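Local coordinates for N-glycosylase/DNA lyase (Methanocaldococcus jannaschii, PDB 3FHF), which belongs to the helix-hairpin-helix superfamily of DNA repair proteins and is built from helices joined by loops and turns, with no strands, at residues 99-113 with 123-135. Sequence-based numbering, arbitrary orientation. Where two conformers were deposited one is given.
Sequences YIVLARRFKNIKDIV and REFLVRNIKGIGY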
loop_
_atom_site.group_PDB
_atom_site.type_symbol
_atom_site.label_atom_id
_atom_site.label_comp_id
_atom_site.label_asym_id
_atom_site.label_seq_id
_atom_site.Cartn_x
_atom_site.Cartn_y
_atom_site.Cartn_z
ATOM N N TYR A 99 -17.264 1.838 -5.666
ATOM C CA TYR A 99 -16.602 1.304 -4.478
ATOM C C TYR A 99 -16.499 2.368 -3.388
ATOM O O TYR A 99 -16.796 2.114 -2.216
ATOM C CB TYR A 99 -15.191 0.816 -4.806
ATOM C CG TYR A 99 -15.105 -0.325 -5.795
ATOM C CD1 TYR A 99 -16.118 -1.280 -5.890
ATOM C CD2 TYR A 99 -13.978 -0.478 -6.605
ATOM C CE1 TYR A 99 -16.008 -2.361 -6.771
ATOM C CE2 TYR A 99 -13.859 -1.554 -7.483
ATOM C CZ TYR A 99 -14.877 -2.488 -7.560
ATOM O OH TYR A 99 -14.755 -3.545 -8.431
ATOM N N ILE A 100 -16.067 3.560 -3.786
ATOM C CA ILE A 100 -15.909 4.666 -2.853
ATOM C C ILE A 100 -17.210 5.027 -2.151
ATOM O O ILE A 100 -17.245 5.161 -0.924
ATOM C CB ILE A 100 -15.340 5.911 -3.573
ATOM C CG1 ILE A 100 -13.899 5.627 -4.008
ATOM C CG2 ILE A 100 -15.398 7.128 -2.652
ATOM C CD1 ILE A 100 -13.272 6.705 -4.872
ATOM N N VAL A 101 -18.278 5.185 -2.924
ATOM C CA VAL A 101 -19.578 5.529 -2.357
ATOM C C VAL A 101 -20.026 4.458 -1.367
ATOM O O VAL A 101 -20.508 4.772 -0.276
ATOM C CB VAL A 101 -20.655 5.670 -3.465
ATOM C CG1 VAL A 101 -22.014 5.968 -2.843
ATOM C CG2 VAL A 101 -20.262 6.779 -4.440
ATOM N N LEU A 102 -19.869 3.196 -1.752
ATOM C CA LEU A 102 -20.258 2.083 -0.889
ATOM C C LEU A 102 -19.444 2.064 0.401
ATOM O O LEU A 102 -19.965 1.731 1.468
ATOM C CB LEU A 102 -20.074 0.750 -1.617
ATOM C CG LEU A 102 -20.993 0.497 -2.816
ATOM C CD1 LEU A 102 -20.576 -0.783 -3.524
ATOM C CD2 LEU A 102 -22.440 0.414 -2.341
ATOM N N ALA A 103 -18.168 2.429 0.301
ATOM C CA ALA A 103 -17.287 2.441 1.464
ATOM C C ALA A 103 -17.708 3.490 2.475
ATOM O O ALA A 103 -17.259 3.470 3.618
ATOM C CB ALA A 103 -15.845 2.693 1.029
ATOM N N ARG A 104 -18.574 4.404 2.058
ATOM C CA ARG A 104 -19.020 5.470 2.945
ATOM C C ARG A 104 -19.744 4.997 4.202
ATOM O O ARG A 104 -19.827 5.738 5.180
ATOM C CB ARG A 104 -19.890 6.458 2.170
ATOM C CG ARG A 104 -19.088 7.292 1.187
ATOM C CD ARG A 104 -19.968 8.183 0.339
ATOM N NE ARG A 104 -19.182 8.939 -0.633
ATOM C CZ ARG A 104 -19.714 9.724 -1.565
ATOM N NH1 ARG A 104 -21.032 9.853 -1.649
ATOM N NH2 ARG A 104 -18.929 10.386 -2.406
ATOM N N ARG A 105 -20.259 3.771 4.192
ATOM C CA ARG A 105 -20.948 3.272 5.378
ATOM C C ARG A 105 -19.947 3.009 6.501
ATOM O O ARG A 105 -20.336 2.779 7.649
ATOM C CB ARG A 105 -21.749 2.000 5.055
ATOM C CG ARG A 105 -20.946 0.795 4.601
ATOM C CD ARG A 105 -21.903 -0.281 4.115
ATOM N NE ARG A 105 -21.270 -1.574 3.870
ATOM C CZ ARG A 105 -20.332 -1.801 2.957
ATOM N NH1 ARG A 105 -19.895 -0.820 2.184
ATOM N NH2 ARG A 105 -19.833 -3.019 2.814
ATOM N N PHE A 106 -18.659 3.064 6.151
ATOM C CA PHE A 106 -17.559 2.861 7.093
ATOM C C PHE A 106 -16.704 4.138 7.158
ATOM O O PHE A 106 -15.519 4.077 7.496
ATOM C CB PHE A 106 -16.656 1.703 6.633
ATOM C CG PHE A 106 -17.350 0.360 6.556
ATOM C CD1 PHE A 106 -17.924 -0.214 7.683
ATOM C CD2 PHE A 106 -17.406 -0.341 5.354
ATOM C CE1 PHE A 106 -18.542 -1.469 7.611
ATOM C CE2 PHE A 106 -18.024 -1.594 5.275
ATOM C CZ PHE A 106 -18.591 -2.155 6.406
ATOM N N LYS A 107 -17.301 5.289 6.844
ATOM C CA LYS A 107 -16.553 6.546 6.837
ATOM C C LYS A 107 -15.746 6.834 8.102
ATOM O O LYS A 107 -14.741 7.543 8.045
ATOM C CB LYS A 107 -17.474 7.735 6.517
ATOM C CG LYS A 107 -18.514 8.080 7.566
ATOM C CD LYS A 107 -19.234 9.372 7.178
ATOM C CE LYS A 107 -20.302 9.762 8.187
ATOM N NZ LYS A 107 -21.403 8.767 8.225
ATOM N N ASN A 108 -16.177 6.305 9.240
ATOM C CA ASN A 108 -15.432 6.507 10.477
ATOM C C ASN A 108 -14.436 5.348 10.546
ATOM O O ASN A 108 -14.337 4.643 11.544
ATOM C CB ASN A 108 -16.381 6.500 11.674
ATOM C CG ASN A 108 -17.127 5.189 11.826
ATOM O OD1 ASN A 108 -17.586 4.601 10.841
ATOM N ND2 ASN A 108 -17.273 4.733 13.070
ATOM N N ILE A 109 -13.698 5.182 9.451
ATOM C CA ILE A 109 -12.736 4.102 9.296
ATOM C C ILE A 109 -11.605 4.074 10.329
ATOM O O ILE A 109 -11.082 3.008 10.644
ATOM C CB ILE A 109 -12.167 4.109 7.834
ATOM C CG1 ILE A 109 -11.524 2.760 7.518
ATOM C CG2 ILE A 109 -11.170 5.260 7.641
ATOM C CD1 ILE A 109 -12.496 1.581 7.616
ATOM N N LYS A 110 -11.224 5.226 10.873
ATOM C CA LYS A 110 -10.163 5.232 11.876
ATOM C C LYS A 110 -10.640 4.548 13.160
ATOM O O LYS A 110 -9.956 3.686 13.705
ATOM C CB LYS A 110 -9.707 6.666 12.185
ATOM C CG LYS A 110 -8.615 6.736 13.249
ATOM C CD LYS A 110 -8.150 8.159 13.504
ATOM C CE LYS A 110 -7.103 8.195 14.617
ATOM N NZ LYS A 110 -6.591 9.573 14.874
ATOM N N ASP A 111 -11.821 4.924 13.646
ATOM C CA ASP A 111 -12.351 4.316 14.863
ATOM C C ASP A 111 -12.549 2.810 14.693
ATOM O O ASP A 111 -12.306 2.043 15.615
ATOM C CB ASP A 111 -13.682 4.963 15.252
ATOM C CG ASP A 111 -13.559 6.453 15.455
ATOM O OD1 ASP A 111 -12.541 6.893 16.030
ATOM O OD2 ASP A 111 -14.483 7.182 15.047
ATOM N N ILE A 112 -12.998 2.396 13.512
ATOM C CA ILE A 112 -13.208 0.980 13.239
ATOM C C ILE A 112 -11.874 0.236 13.243
ATOM O O ILE A 112 -11.715 -0.772 13.931
ATOM C CB ILE A 112 -13.864 0.759 11.856
ATOM C CG1 ILE A 112 -15.283 1.328 11.843
ATOM C CG2 ILE A 112 -13.878 -0.734 11.524
ATOM C CD1 ILE A 112 -15.911 1.396 10.449
ATOM N N VAL A 113 -10.921 0.731 12.460
ATOM C CA VAL A 113 -9.607 0.094 12.371
ATOM C C VAL A 113 -8.882 0.000 13.718
ATOM O O VAL A 113 -8.295 -1.032 14.041
ATOM C CB VAL A 113 -8.700 0.836 11.338
ATOM C CG1 VAL A 113 -7.245 0.387 11.470
ATOM C CG2 VAL A 113 -9.194 0.546 9.925
ATOM N N ARG A 123 -6.993 -5.864 8.843
ATOM C CA ARG A 123 -6.854 -6.130 7.413
ATOM C C ARG A 123 -7.945 -7.088 6.945
ATOM O O ARG A 123 -8.535 -6.899 5.876
ATOM C CB ARG A 123 -5.482 -6.735 7.106
ATOM C CG ARG A 123 -5.281 -7.038 5.617
ATOM C CD ARG A 123 -3.820 -7.251 5.252
ATOM N NE ARG A 123 -3.211 -8.347 5.991
ATOM C CZ ARG A 123 -1.923 -8.660 5.936
ATOM N NH1 ARG A 123 -1.095 -7.962 5.164
ATOM N NH2 ARG A 123 -1.453 -9.656 6.674
ATOM N N GLU A 124 -8.209 -8.113 7.754
ATOM C CA GLU A 124 -9.241 -9.102 7.440
ATOM C C GLU A 124 -10.590 -8.411 7.260
ATOM O O GLU A 124 -11.362 -8.748 6.362
ATOM C CB GLU A 124 -9.360 -10.141 8.566
ATOM C CG GLU A 124 -8.176 -11.099 8.716
ATOM C CD GLU A 124 -8.335 -12.037 9.910
ATOM O OE1 GLU A 124 -9.476 -12.460 10.180
ATOM O OE2 GLU A 124 -7.323 -12.361 10.575
ATOM N N PHE A 125 -10.887 -7.450 8.130
ATOM C CA PHE A 125 -12.148 -6.729 8.028
ATOM C C PHE A 125 -12.216 -5.899 6.749
ATOM O O PHE A 125 -13.250 -5.863 6.069
ATOM C CB PHE A 125 -12.355 -5.814 9.236
ATOM C CG PHE A 125 -13.247 -4.647 8.948
ATOM C CD1 PHE A 125 -12.706 -3.395 8.664
ATOM C CD2 PHE A 125 -14.629 -4.813 8.885
ATOM C CE1 PHE A 125 -13.527 -2.321 8.317
ATOM C CE2 PHE A 125 -15.457 -3.751 8.537
ATOM C CZ PHE A 125 -14.906 -2.498 8.250
ATOM N N LEU A 126 -11.119 -5.220 6.428
ATOM C CA LEU A 126 -11.074 -4.381 5.236
ATOM C C LEU A 126 -11.325 -5.200 3.975
ATOM O O LEU A 126 -12.136 -4.823 3.121
ATOM C CB LEU A 126 -9.718 -3.662 5.141
ATOM C CG LEU A 126 -9.442 -2.626 6.240
ATOM C CD1 LEU A 126 -7.973 -2.202 6.190
ATOM C CD2 LEU A 126 -10.362 -1.420 6.054
ATOM N N VAL A 127 -10.635 -6.327 3.858
ATOM C CA VAL A 127 -10.798 -7.175 2.685
ATOM C C VAL A 127 -12.219 -7.731 2.549
ATOM O O VAL A 127 -12.857 -7.578 1.509
ATOM C CB VAL A 127 -9.807 -8.359 2.713
ATOM C CG1 VAL A 127 -9.995 -9.227 1.473
ATOM C CG2 VAL A 127 -8.375 -7.833 2.785
ATOM N N ARG A 128 -12.719 -8.348 3.615
ATOM C CA ARG A 128 -14.049 -8.960 3.610
ATOM C C ARG A 128 -15.262 -8.036 3.449
ATOM O O ARG A 128 -16.257 -8.417 2.830
ATOM C CB ARG A 128 -14.230 -9.781 4.889
ATOM C CG ARG A 128 -13.294 -10.968 5.013
ATOM C CD ARG A 128 -13.685 -12.063 4.043
ATOM N NE ARG A 128 -14.989 -12.637 4.373
ATOM C CZ ARG A 128 -15.672 -13.443 3.566
ATOM N NH1 ARG A 128 -15.175 -13.765 2.376
ATOM N NH2 ARG A 128 -16.845 -13.936 3.950
ATOM N N ASN A 129 -15.190 -6.826 3.994
ATOM C CA ASN A 129 -16.334 -5.917 3.937
ATOM C C ASN A 129 -16.328 -4.814 2.897
ATOM O O ASN A 129 -17.390 -4.357 2.478
ATOM C CB ASN A 129 -16.547 -5.291 5.317
ATOM C CG ASN A 129 -17.065 -6.299 6.336
ATOM O OD1 ASN A 129 -18.275 -6.456 6.514
ATOM N ND2 ASN A 129 -16.149 -7.002 6.991
ATOM N N ILE A 130 -15.150 -4.375 2.477
ATOM C CA ILE A 130 -15.083 -3.292 1.507
ATOM C C ILE A 130 -14.770 -3.736 0.084
ATOM O O ILE A 130 -13.674 -4.206 -0.201
ATOM C CB ILE A 130 -14.048 -2.238 1.947
ATOM C CG1 ILE A 130 -14.317 -1.837 3.400
ATOM C CG2 ILE A 130 -14.129 -1.013 1.047
ATOM C CD1 ILE A 130 -13.356 -0.803 3.942
ATOM N N LYS A 131 -15.748 -3.588 -0.805
ATOM C CA LYS A 131 -15.572 -3.951 -2.209
ATOM C C LYS A 131 -14.530 -3.029 -2.829
ATOM O O LYS A 131 -14.539 -1.820 -2.590
ATOM C CB LYS A 131 -16.899 -3.816 -2.966
ATOM C CG LYS A 131 -17.870 -4.974 -2.745
ATOM C CD LYS A 131 -19.296 -4.473 -2.512
ATOM C CE LYS A 131 -19.444 -3.922 -1.097
ATOM N NZ LYS A 131 -20.757 -3.274 -0.824
ATOM N N GLY A 132 -13.632 -3.597 -3.623
ATOM C CA GLY A 132 -12.597 -2.791 -4.240
ATOM C C GLY A 132 -11.322 -2.841 -3.417
ATOM O O GLY A 132 -10.299 -2.263 -3.802
ATOM N N ILE A 133 -11.384 -3.534 -2.281
ATOM C CA ILE A 133 -10.227 -3.668 -1.399
ATOM C C ILE A 133 -9.819 -5.122 -1.214
ATOM O O ILE A 133 -10.521 -5.876 -0.545
ATOM C CB ILE A 133 -10.511 -3.104 0.018
ATOM C CG1 ILE A 133 -10.830 -1.610 -0.044
ATOM C CG2 ILE A 133 -9.305 -3.372 0.929
ATOM C CD1 ILE A 133 -9.648 -0.730 -0.344
ATOM N N GLY A 134 -8.684 -5.505 -1.796
ATOM C CA GLY A 134 -8.175 -6.858 -1.639
ATOM C C GLY A 134 -7.048 -6.821 -0.616
ATOM O O GLY A 134 -6.831 -5.777 0.015
ATOM N N TYR A 135 -6.320 -7.924 -0.440
ATOM C CA TYR A 135 -5.233 -7.926 0.540
ATOM C C TYR A 135 -4.143 -6.907 0.232
ATOM O O TYR A 135 -3.571 -6.307 1.150
ATOM C CB TYR A 135 -4.617 -9.324 0.701
ATOM C CG TYR A 135 -5.320 -10.135 1.769
ATOM C CD1 TYR A 135 -6.487 -10.842 1.480
ATOM C CD2 TYR A 135 -4.881 -10.102 3.094
ATOM C CE1 TYR A 135 -7.208 -11.490 2.485
ATOM C CE2 TYR A 135 -5.597 -10.743 4.109
ATOM C CZ TYR A 135 -6.759 -11.430 3.795
ATOM O OH TYR A 135 -7.488 -12.032 4.795
HETATM O O HOH W 1 -16.576 -0.442 -1.665
#
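Phe125 swings its ring out with CG anti to the backbone N (chi1 154°), while Phe106 holds its CG anti to its own carbonyl carbon, and the two rings reach across the gap to meet. The result is a T-shaped (edge-to-face) stack, planes at 88°, in which the edge of Phe125 meets the face of Phe106; Phe125 CZ lies 3.8 Å from Phe106 CD1. The other face of Phe106 carries the CG methylene of Arg105. Ile112 reaches Phe125 CE1 through CG2 at 3.6 Å, and CD1 of Ile109 lies at the edge of the same ring. Ile109 CD1 also meets Leu126 CD2 (4.0 Å).

Further along, Arg105 places its guanidinium with one face over Phe106 CE2. NH1 donates to Leu102 O (2.7 Å) from above the carbonyl plane, and NH2 makes a weak, bent bond of 2.8 Å to Asn129 O near the end of helix 119-129. The Asn129 amide turns back on its own helix: ND2 joins the backbone N in donating to Phe125 O.

Residues 130-134, Ile-Lys-Gly-Ile-Gly, form the hairpin of the helix-hairpin-helix motif between helices 119-129 and 135-144. Its type II turn presents Gly132 to Tyr99: Gly132 CA sits 3.7 Å from the centroid of the Tyr99 ring, a CH-pi contact over the face. Beside it, one water donates to both Tyr99 O and Lys131 O, at 2.6 Å each. Ala103 CB meets Ile130 CG2 deeper in.

Lys131 bends back so that NZ lies beside Leu102 CD1 and close to Arg105 NH2; two cationic ends so near each other are probably unfavourable. The Phe106-Phe125 stack and the isoleucine contacts are apolar, while the water ties the hairpin to helix 93-103 and the weak Arg105 bond reaches the end of helix 119-129.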